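Local structure of glycoside hydrolase, GH17 family (Formosa sp. Hel1_33_131, 6FCG) at residues 122-126 against 127-131; 209-212 against 213-217; 224-227 against 228-232; 289-292 against 293-296. The protein probably hydrolyses internal beta-1,3-glucosidic bonds of the algal polysaccharide laminarin, acting as an endo-laminarinase. One frame throughout, in Å; residues are numbered along the deposited sequence.

Contact 1: residues 122-126 against 127-131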
loop_
_atom_site.group_PDB
_atom_site.type_symbol
_atom_site.label_atom_id
_atom_site.label_comp_id
_atom_site.label_asym_id
_atom_site.label_seq_id
_atom_site.Cartn_x
_atom_site.Cartn_y
_atom_site.Cartn_z
ATOM N N TRP A 122 -34.293 -26.051 2.051
ATOM C CA TRP A 122 -32.879 -25.913 1.744
ATOM C C TRP A 122 -32.332 -27.192 1.102
ATOM O O TRP A 122 -32.568 -28.295 1.599
ATOM C CB TRP A 122 -32.066 -25.582 2.980
ATOM C CG TRP A 122 -30.665 -25.198 2.623
ATOM C CD1 TRP A 122 -29.616 -26.048 2.375
ATOM C CD2 TRP A 122 -30.163 -23.882 2.436
ATOM N NE1 TRP A 122 -28.499 -25.325 2.042
ATOM C CE2 TRP A 122 -28.802 -23.995 2.082
ATOM C CE3 TRP A 122 -30.720 -22.621 2.538
ATOM C CZ2 TRP A 122 -27.997 -22.884 1.833
ATOM C CZ3 TRP A 122 -29.919 -21.511 2.285
ATOM C CH2 TRP A 122 -28.571 -21.646 1.946
ATOM N N ILE A 123 -31.563 -27.007 0.026
ATOM C CA ILE A 123 -30.948 -28.086 -0.723
ATOM C C ILE A 123 -29.428 -27.993 -0.643
ATOM O O ILE A 123 -28.838 -26.937 -0.911
ATOM C CB ILE A 123 -31.387 -27.983 -2.187
ATOM C CG1 ILE A 123 -32.898 -28.193 -2.293
ATOM C CG2 ILE A 123 -30.651 -28.976 -3.060
ATOM C CD1 ILE A 123 -33.413 -29.582 -1.930
ATOM N N ASP A 124 -28.807 -29.118 -0.314
ATOM C CA ASP A 124 -27.352 -29.251 -0.224
ATOM C C ASP A 124 -26.821 -30.294 -1.189
ATOM O O ASP A 124 -27.517 -31.247 -1.525
ATOM C CB ASP A 124 -26.981 -29.716 1.172
ATOM C CG ASP A 124 -27.045 -28.609 2.213
ATOM O OD1 ASP A 124 -26.799 -27.431 1.881
ATOM O OD2 ASP A 124 -27.284 -28.946 3.403
ATOM N N CYS A 125 -25.575 -30.113 -1.587
ATOM C CA CYS A 125 -24.777 -31.128 -2.236
ATOM C C CYS A 125 -24.195 -32.060 -1.198
ATOM O O CYS A 125 -24.238 -31.779 -0.004
ATOM C CB CYS A 125 -23.626 -30.477 -3.006
ATOM S SG CYS A 125 -22.201 -29.876 -2.022
ATOM N N LYS A 126 -23.647 -33.178 -1.662
ATOM C CA LYS A 126 -23.067 -34.180 -0.772
ATOM C C LYS A 126 -21.929 -33.615 0.097
ATOM O O LYS A 126 -21.026 -32.961 -0.410
ATOM C CB LYS A 126 -22.546 -35.366 -1.559
ATOM C CG LYS A 126 -22.090 -36.530 -0.680
ATOM C CD LYS A 126 -21.578 -37.657 -1.553
ATOM C CE LYS A 126 -21.353 -38.922 -0.747
ATOM N NZ LYS A 126 -20.243 -39.694 -1.390
ATOM N N ASN A 127 -22.012 -33.898 1.404
ATOM C CA ASN A 127 -21.036 -33.461 2.415
ATOM C C ASN A 127 -20.980 -31.981 2.720
ATOM O O ASN A 127 -20.175 -31.546 3.526
ATOM C CB ASN A 127 -19.605 -33.992 2.140
ATOM C CG ASN A 127 -19.488 -35.513 2.176
ATOM O OD1 ASN A 127 -18.582 -36.079 1.563
ATOM N ND2 ASN A 127 -20.334 -36.172 2.947
ATOM N N ALA A 128 -21.891 -31.202 2.179
ATOM C CA ALA A 128 -22.033 -29.820 2.623
ATOM C C ALA A 128 -22.116 -29.703 4.155
ATOM O O ALA A 128 -22.736 -30.510 4.823
ATOM C CB ALA A 128 -23.273 -29.211 2.011
ATOM N N TRP A 129 -21.439 -28.691 4.677
ATOM C CA TRP A 129 -21.405 -28.383 6.107
ATOM C C TRP A 129 -20.771 -29.488 6.969
ATOM O O TRP A 129 -21.010 -29.502 8.166
ATOM C CB TRP A 129 -22.797 -28.009 6.642
ATOM C CG TRP A 129 -23.605 -27.199 5.676
ATOM C CD1 TRP A 129 -24.759 -27.588 5.047
ATOM C CD2 TRP A 129 -23.276 -25.914 5.153
ATOM N NE1 TRP A 129 -25.177 -26.605 4.189
ATOM C CE2 TRP A 129 -24.287 -25.559 4.245
ATOM C CE3 TRP A 129 -22.223 -25.015 5.373
ATOM C CZ2 TRP A 129 -24.277 -24.338 3.554
ATOM C CZ3 TRP A 129 -22.216 -23.786 4.680
ATOM C CH2 TRP A 129 -23.237 -23.472 3.782
ATOM N N THR A 130 -19.942 -30.360 6.381
ATOM C CA THR A 130 -19.169 -31.350 7.130
ATOM C C THR A 130 -17.699 -31.105 6.883
ATOM O O THR A 130 -17.337 -30.174 6.201
ATOM C CB THR A 130 -19.482 -32.773 6.680
ATOM O OG1 THR A 130 -18.888 -32.985 5.391
ATOM C CG2 THR A 130 -20.985 -33.007 6.589
ATOM N N ASP A 131 -16.851 -31.958 7.433
ATOM C CA ASP A 131 -15.393 -31.918 7.155
ATOM C C ASP A 131 -14.956 -32.981 6.105
ATOM O O ASP A 131 -13.782 -33.269 5.977
ATOM C CB ASP A 131 -14.590 -32.023 8.474
ATOM C CG ASP A 131 -14.806 -33.360 9.220
ATOM O OD1 ASP A 131 -15.472 -34.299 8.696
ATOM O OD2 ASP A 131 -14.294 -33.475 10.358
HETATM O O HOH W 1 -26.021 -31.416 4.040
#
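A type II beta turn from Cys125 to Ala128 folds the chain back on itself, closed by the bond from Ala128 N to Cys125 O (3.3 Å). A second type II turn, Asn127 to Thr130, follows at once and brings the indole of Trp129 to the carboxylate of Asp124. There OD1 of Asp124 takes two N-H groups: NE1 of Trp122 at 2.7 Å and NE1 of Trp129 at 2.9 Å. The two donors reach it from opposite faces of the carboxylate plane, Trp129 standing 38° out of it. The Trp122 bond lies in that indole's plane, whereas the Trp129 bond is tilted from its ring. CB of Ala128 sits against CB of Asp124 at 3.8 Å, and a water donates to Asp124 OD2 (2.8 Å). His430 of a second subunit stacks on the Trp129 ring, so this double turn also takes part in the assembly. An alanine in place of Asp124 would probably leave both indole N-H groups without this acceptor, and the Trp129 ring with its His430 stack but no polar tie to Asp124's side of the turn. Two N-H donors and a water converging on one carboxylate are consistent with Asp124 being held in its ionised form.

Contact 2: residues 209-212 against 213-217; sequences SSDN and FASWG
Asp211 and Ser215 face each other where a strand gives way to a short helix, and the serine hydroxyl reaches the carboxylate directly. Ser215 OG donates to Asp211 OD1 at 2.7 Å, meeting it from above the carboxylate, 65° out of the plane. The same oxygen takes Asn212 N on its anti lone pair, also at 2.7 Å, so two bonds grip OD1 from different directions, while OD2 accepts from Met171 N. Replacing Asp211 with an alanine is likely to leave the Ser215 hydroxyl and the amides of Asn212 and Met171 without the carboxylate that they share, and the serine free to turn. Asn212 caps the turn leading into the helix: with CG anti to its own N (chi1 -173°), OD1 accepts from Ala214 N at 2.9 Å, the donor standing above the carbonyl plane. The Asn212 side chain runs beside that of Phe213, pointing the same way, its amide 50° from the ring plane. One face of the Phe213 ring carries CB of Ala214 over its centre. The Trp216 indole turns back along the strand instead, its edge toward Ser209 O in the ring plane and CZ2 against Ser209 CB (3.9 Å); its NE1 bonds to Ser239 O on the adjacent strand 238-241. Strand 206-212 thus passes into helix 214-218 at one end of the parallel sheet of the TIM barrel, with Phe213 and Trp216 packed on Val240 of strand 238-241 and Val288 of helix 266-294, and Trp216 also meeting Leu228, Leu231 and Ile232 of helix 226-234.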
loop_
_atom_site.group_PDB
_atom_site.type_symbol
_atom_site.label_atom_id
_atom_site.label_comp_id
_atom_site.label_asym_id
_atom_site.label_seq_id
_atom_site.Cartn_x
_atom_site.Cartn_y
_atom_site.Cartn_z
ATOM N N SER A 209 -37.845 -22.526 -7.581
ATOM C CA SER A 209 -36.535 -22.535 -6.942
ATOM C C SER A 209 -36.082 -21.098 -6.890
ATOM O O SER A 209 -36.317 -20.356 -7.823
ATOM C CB SER A 209 -35.539 -23.368 -7.727
ATOM O OG SER A 209 -34.313 -23.494 -7.028
ATOM N N SER A 210 -35.459 -20.689 -5.791
ATOM C CA SER A 210 -35.037 -19.303 -5.669
ATOM C C SER A 210 -33.534 -19.264 -5.891
ATOM O O SER A 210 -32.763 -19.896 -5.168
ATOM C CB SER A 210 -35.473 -18.715 -4.327
ATOM O OG SER A 210 -35.741 -17.326 -4.458
ATOM N N ASP A 211 -33.115 -18.531 -6.909
ATOM C CA ASP A 211 -31.720 -18.578 -7.319
ATOM C C ASP A 211 -31.274 -17.306 -8.045
ATOM O O ASP A 211 -32.089 -16.485 -8.479
ATOM C CB ASP A 211 -31.471 -19.837 -8.188
ATOM C CG ASP A 211 -30.076 -20.465 -7.945
ATOM O OD1 ASP A 211 -29.072 -19.709 -7.950
ATOM O OD2 ASP A 211 -30.012 -21.708 -7.748
ATOM N N ASN A 212 -29.962 -17.167 -8.144
ATOM C CA ASN A 212 -29.312 -16.092 -8.882
ATOM C C ASN A 212 -29.720 -16.067 -10.346
ATOM O O ASN A 212 -29.929 -17.100 -10.966
ATOM C CB ASN A 212 -27.804 -16.299 -8.810
ATOM C CG ASN A 212 -27.025 -15.147 -9.397
ATOM O OD1 ASN A 212 -26.563 -15.203 -10.552
ATOM N ND2 ASN A 212 -26.826 -14.107 -8.591
ATOM N N PHE A 213 -29.788 -14.874 -10.895
ATOM C CA PHE A 213 -30.153 -14.691 -12.283
ATOM C C PHE A 213 -29.368 -15.585 -13.238
ATOM O O PHE A 213 -29.908 -16.045 -14.234
ATOM C CB PHE A 213 -29.993 -13.210 -12.694
ATOM C CG PHE A 213 -28.584 -12.808 -12.939
ATOM C CD1 PHE A 213 -27.737 -12.530 -11.891
ATOM C CD2 PHE A 213 -28.093 -12.719 -14.238
ATOM C CE1 PHE A 213 -26.425 -12.139 -12.128
ATOM C CE2 PHE A 213 -26.786 -12.342 -14.488
ATOM C CZ PHE A 213 -25.954 -12.050 -13.430
ATOM N N ALA A 214 -28.087 -15.779 -12.964
ATOM C CA ALA A 214 -27.232 -16.591 -13.825
ATOM C C ALA A 214 -27.637 -18.066 -13.798
ATOM O O ALA A 214 -27.575 -18.750 -14.808
ATOM C CB ALA A 214 -25.760 -16.420 -13.423
ATOM N N SER A 215 -28.052 -18.545 -12.643
ATOM C CA SER A 215 -28.526 -19.932 -12.502
ATOM C C SER A 215 -29.782 -20.217 -13.316
ATOM O O SER A 215 -29.988 -21.323 -13.763
ATOM C CB SER A 215 -28.821 -20.246 -11.030
ATOM O OG SER A 215 -27.696 -19.960 -10.230
ATOM N N TRP A 216 -30.596 -19.193 -13.505
ATOM C CA TRP A 216 -31.773 -19.293 -14.326
ATOM C C TRP A 216 -31.508 -18.996 -15.777
ATOM O O TRP A 216 -32.445 -18.822 -16.550
ATOM C CB TRP A 216 -32.869 -18.348 -13.805
ATOM C CG TRP A 216 -33.638 -18.892 -12.619
ATOM C CD1 TRP A 216 -33.729 -18.328 -11.366
ATOM C CD2 TRP A 216 -34.394 -20.085 -12.584
ATOM N NE1 TRP A 216 -34.513 -19.115 -10.558
ATOM C CE2 TRP A 216 -34.956 -20.186 -11.296
ATOM C CE3 TRP A 216 -34.683 -21.064 -13.527
ATOM C CZ2 TRP A 216 -35.792 -21.240 -10.927
ATOM C CZ3 TRP A 216 -35.513 -22.132 -13.156
ATOM C CH2 TRP A 216 -36.047 -22.209 -11.863
ATOM N N GLY A 217 -30.242 -18.943 -16.175
ATOM C CA GLY A 217 -29.880 -18.768 -17.580
ATOM C C GLY A 217 -29.629 -17.358 -18.073
ATOM O O GLY A 217 -29.397 -17.181 -19.247
#

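Contact 3: residues 224-227 against 228-232; sequences HVED and LTKLI
Glu226, Asp227 and Lys230 form a salt-bridge network on the first turn of helix 226-234, one of the helices that surround the TIM-barrel sheet. Lys230 lies four residues after Glu226 and three after Asp227, which places its side chain over the same side of the turn as both acids. Its CB starts close to the backbone, 3.7 Å from Asp227 O. CG, set anti to the carbonyl carbon (chi1 -61°), passes Glu226 O at 3.6 Å. The chain then runs extended as far as CE, which touches OE2 of Glu226 at 3.3 Å. A bend at chi4 (111°) sends NZ over the Glu226 side chain, where it is 3.5 Å from CG as well as forming the salt bridge to OE2 at a similar separation. Glu226 meets it half-way, its own chain bent at chi2. Asp227 adds a second, long bridge from OD1 to the same ammonium group. Both acids stand at the helix N terminus, where negative charge probably suits the helix dipole. The carbonyl of Val225, at the N-cap position, accepts weak bonds from Leu228 N and Thr229 N. On the buried side of the helix, Leu228 and Leu231 pack on Trp216, and Leu231 also reaches Ile185 and Val189 of helix 182-197. The first i to i+4 bond that is not weak is Lys230 N to Glu226 O at 3.1 Å, followed by Leu231 N to Asp227 O at 3.0 Å.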
loop_
_atom_site.group_PDB
_atom_site.type_symbol
_atom_site.label_atom_id
_atom_site.label_comp_id
_atom_site.label_asym_id
_atom_site.label_seq_id
_atom_site.Cartn_x
_atom_site.Cartn_y
_atom_site.Cartn_z
ATOM N N HIS A 224 -26.495 -23.023 -19.464
ATOM C CA HIS A 224 -27.507 -23.460 -20.450
ATOM C C HIS A 224 -27.452 -24.945 -20.813
ATOM O O HIS A 224 -27.092 -25.290 -21.930
ATOM C CB HIS A 224 -27.411 -22.649 -21.741
ATOM C CG HIS A 224 -27.584 -21.185 -21.546
ATOM N ND1 HIS A 224 -27.219 -20.263 -22.504
ATOM C CD2 HIS A 224 -28.022 -20.475 -20.479
ATOM C CE1 HIS A 224 -27.465 -19.046 -22.048
ATOM N NE2 HIS A 224 -27.951 -19.146 -20.819
ATOM N N VAL A 225 -27.869 -25.806 -19.893
ATOM C CA VAL A 225 -27.834 -27.257 -20.073
ATOM C C VAL A 225 -29.274 -27.782 -20.148
ATOM O O VAL A 225 -30.238 -27.097 -19.758
ATOM C CB VAL A 225 -26.972 -27.970 -18.981
ATOM C CG1 VAL A 225 -25.560 -27.386 -18.941
ATOM C CG2 VAL A 225 -27.573 -27.880 -17.586
ATOM N N GLU A 226 -29.421 -28.983 -20.677
ATOM C CA GLU A 226 -30.729 -29.614 -20.796
ATOM C C GLU A 226 -31.516 -29.631 -19.466
ATOM O O GLU A 226 -32.701 -29.259 -19.464
ATOM C CB GLU A 226 -30.519 -31.032 -21.365
ATOM C CG GLU A 226 -31.699 -32.046 -21.371
ATOM C CD GLU A 226 -32.354 -32.313 -22.722
ATOM O OE1 GLU A 226 -31.952 -31.738 -23.757
ATOM O OE2 GLU A 226 -33.317 -33.117 -22.733
ATOM N N ASP A 227 -30.868 -30.027 -18.358
ATOM C CA ASP A 227 -31.563 -30.103 -17.058
ATOM C C ASP A 227 -32.181 -28.778 -16.600
ATOM O O ASP A 227 -33.253 -28.782 -16.012
ATOM C CB ASP A 227 -30.675 -30.701 -15.973
ATOM C CG ASP A 227 -30.461 -32.207 -16.148
ATOM O OD1 ASP A 227 -31.368 -32.900 -16.653
ATOM O OD2 ASP A 227 -29.384 -32.712 -15.782
ATOM N N LEU A 228 -31.543 -27.656 -16.915
ATOM C CA LEU A 228 -32.106 -26.331 -16.621
ATOM C C LEU A 228 -33.343 -26.044 -17.433
ATOM O O LEU A 228 -34.290 -25.488 -16.920
ATOM C CB LEU A 228 -31.093 -25.207 -16.869
ATOM C CG LEU A 228 -31.634 -23.784 -16.724
ATOM C CD1 LEU A 228 -32.118 -23.510 -15.311
ATOM C CD2 LEU A 228 -30.568 -22.764 -17.077
ATOM N N THR A 229 -33.324 -26.392 -18.713
ATOM C CA THR A 229 -34.521 -26.231 -19.564
ATOM C C THR A 229 -35.713 -26.998 -18.949
ATOM O O THR A 229 -36.804 -26.445 -18.863
ATOM C CB THR A 229 -34.253 -26.621 -21.047
ATOM O OG1 THR A 229 -33.320 -25.688 -21.618
ATOM C CG2 THR A 229 -35.518 -26.600 -21.870
ATOM N N LYS A 230 -35.489 -28.231 -18.512
ATOM C CA LYS A 230 -36.538 -29.047 -17.911
ATOM C C LYS A 230 -37.029 -28.454 -16.595
ATOM O O LYS A 230 -38.231 -28.534 -16.296
ATOM C CB LYS A 230 -36.076 -30.495 -17.659
ATOM C CG LYS A 230 -35.682 -31.247 -18.917
ATOM C CD LYS A 230 -35.739 -32.750 -18.749
ATOM C CE LYS A 230 -35.009 -33.390 -19.912
ATOM N NZ LYS A 230 -33.790 -34.013 -19.432
ATOM N N LEU A 231 -36.107 -27.885 -15.812
ATOM C CA LEU A 231 -36.471 -27.217 -14.577
ATOM C C LEU A 231 -37.345 -26.000 -14.822
ATOM O O LEU A 231 -38.329 -25.786 -14.124
ATOM C CB LEU A 231 -35.220 -26.786 -13.807
ATOM C CG LEU A 231 -35.476 -26.025 -12.501
ATOM C CD1 LEU A 231 -36.201 -26.897 -11.490
ATOM C CD2 LEU A 231 -34.166 -25.552 -11.924
ATOM N N ILE A 232 -36.980 -25.204 -15.819
ATOM C CA ILE A 232 -37.788 -24.057 -16.221
ATOM C C ILE A 232 -39.198 -24.485 -16.652
ATOM O O ILE A 232 -40.143 -23.763 -16.362
ATOM C CB ILE A 232 -37.101 -23.229 -17.317
ATOM C CG1 ILE A 232 -35.877 -22.521 -16.736
ATOM C CG2 ILE A 232 -38.043 -22.190 -17.904
ATOM C CD1 ILE A 232 -34.847 -22.123 -17.763
#

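Contact 4: residues 289-292 against 293-296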
loop_
_atom_site.group_PDB
_atom_site.type_symbol
_atom_site.label_atom_id
_atom_site.label_comp_id
_atom_site.label_asym_id
_atom_site.label_seq_id
_atom_site.Cartn_x
_atom_site.Cartn_y
_atom_site.Cartn_z
ATOM N N ALA A 289 -35.692 -13.339 -18.512
ATOM C CA ALA A 289 -36.874 -13.343 -19.382
ATOM C C ALA A 289 -36.531 -13.625 -20.853
ATOM O O ALA A 289 -37.236 -14.373 -21.509
ATOM C CB ALA A 289 -37.647 -12.028 -19.272
ATOM N N SER A 290 -35.452 -13.025 -21.350
ATOM C CA SER A 290 -34.936 -13.304 -22.700
ATOM C C SER A 290 -34.524 -14.740 -22.907
ATOM O O SER A 290 -34.781 -15.323 -23.965
ATOM C CB SER A 290 -33.738 -12.428 -23.014
ATOM O OG SER A 290 -34.171 -11.118 -23.233
ATOM N N TYR A 291 -33.879 -15.314 -21.905
ATOM C CA TYR A 291 -33.436 -16.693 -22.023
ATOM C C TYR A 291 -34.613 -17.668 -22.143
ATOM O O TYR A 291 -34.580 -18.560 -23.000
ATOM C CB TYR A 291 -32.477 -17.108 -20.882
ATOM C CG TYR A 291 -31.965 -18.517 -21.111
ATOM C CD1 TYR A 291 -31.153 -18.804 -22.209
ATOM C CD2 TYR A 291 -32.335 -19.554 -20.277
ATOM C CE1 TYR A 291 -30.712 -20.091 -22.449
ATOM C CE2 TYR A 291 -31.900 -20.839 -20.509
ATOM C CZ TYR A 291 -31.092 -21.104 -21.598
ATOM O OH TYR A 291 -30.680 -22.387 -21.818
ATOM N N ILE A 292 -35.645 -17.496 -21.321
ATOM C CA ILE A 292 -36.790 -18.433 -21.338
ATOM C C ILE A 292 -37.590 -18.228 -22.630
ATOM O O ILE A 292 -38.025 -19.195 -23.239
ATOM C CB ILE A 292 -37.670 -18.475 -20.052
ATOM C CG1 ILE A 292 -38.580 -17.235 -19.951
ATOM C CG2 ILE A 292 -36.785 -18.736 -18.807
ATOM C CD1 ILE A 292 -39.268 -16.986 -18.621
ATOM N N LYS A 293 -37.690 -16.983 -23.099
ATOM C CA LYS A 293 -38.305 -16.694 -24.398
ATOM C C LYS A 293 -37.585 -17.432 -25.532
ATOM O O LYS A 293 -38.236 -18.012 -26.384
ATOM C CB LYS A 293 -38.326 -15.187 -24.690
ATOM C CG LYS A 293 -39.247 -14.819 -25.843
ATOM C CD LYS A 293 -39.154 -13.343 -26.206
ATOM C CE LYS A 293 -40.282 -12.962 -27.156
ATOM N NZ LYS A 293 -40.085 -11.598 -27.713
ATOM N N SER A 294 -36.252 -17.444 -25.505
ATOM C CA SER A 294 -35.445 -18.178 -26.505
ATOM C C SER A 294 -35.679 -19.697 -26.478
ATOM O O SER A 294 -35.507 -20.348 -27.477
ATOM C CB SER A 294 -33.946 -17.875 -26.338
ATOM O OG SER A 294 -33.321 -18.754 -25.407
ATOM N N LEU A 295 -36.100 -20.250 -25.337
ATOM C CA LEU A 295 -36.506 -21.656 -25.246
ATOM C C LEU A 295 -37.960 -21.904 -25.647
ATOM O O LEU A 295 -38.420 -23.033 -25.553
ATOM C CB LEU A 295 -36.314 -22.158 -23.813
ATOM C CG LEU A 295 -34.893 -22.125 -23.226
ATOM C CD1 LEU A 295 -34.912 -22.468 -21.741
ATOM C CD2 LEU A 295 -33.995 -23.101 -23.975
ATOM N N GLY A 296 -38.698 -20.870 -26.045
ATOM C CA GLY A 296 -40.131 -20.980 -26.292
ATOM C C GLY A 296 -40.968 -21.334 -25.061
ATOM O O GLY A 296 -41.918 -22.090 -25.166
#
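The phenol ring of Tyr291 carries Leu295 over one face, with CG of Leu295 4.2 Å above the ring plane and displaced toward the rim. Contact is made chiefly by the CD1 methyl, 3.6 Å from Tyr291 CE2, while CD2 of Leu295 lies near the hydroxyl, 4.0 Å from OH. The imidazole of His224 also stacks on the ring. Ser294 OG approaches Tyr291 CD1 obliquely at 3.9 Å. That hydroxyl turns back to the helix: chi1 of 88° sets it between the backbone N and the carbonyl carbon of Ser294, from where it donates to Tyr291 O at 2.7 Å. Tyr291 O also accepts Leu295 N at 3.3 Å, and thus takes two donors in the last turn. Here helix 266-294 ends in a Schellman motif, with Gly296 leaving helical angles at a positive phi of 64° and its N bonded back to Lys293 O (2.9 Å). Upstream the pattern is ordinary i to i+4, Lys293 N to Ala289 O and Ser294 N to Ser290 O. Ile292 packs on Ile301 of strand 301-305 and Ile232 of helix 226-234, and Leu295 leans on Thr229 and Ile232 of that same helix.

The four contacts follow one another along the chain, each closing locally, and none nests within or crosses another. Contact 1 closes the double turn beyond strand 116-121 and stands apart, its nearest atoms about 7 Å from contact 2. Contact 2 joins strand 206-212 to helix 214-218, contact 3 opens helix 226-234, and contact 4 ends helix 266-294. These last three touch one another. Gly217 O probably accepts a hydrogen bond from His224 NE2 (2.9 Å), linking contacts 2 and 3, and also packs against the Tyr291 ring of contact 4. Ile232 CG2 meets Ile292 CG2 at 3.8 Å, tying contact 3 to contact 4 on the outside of the barrel.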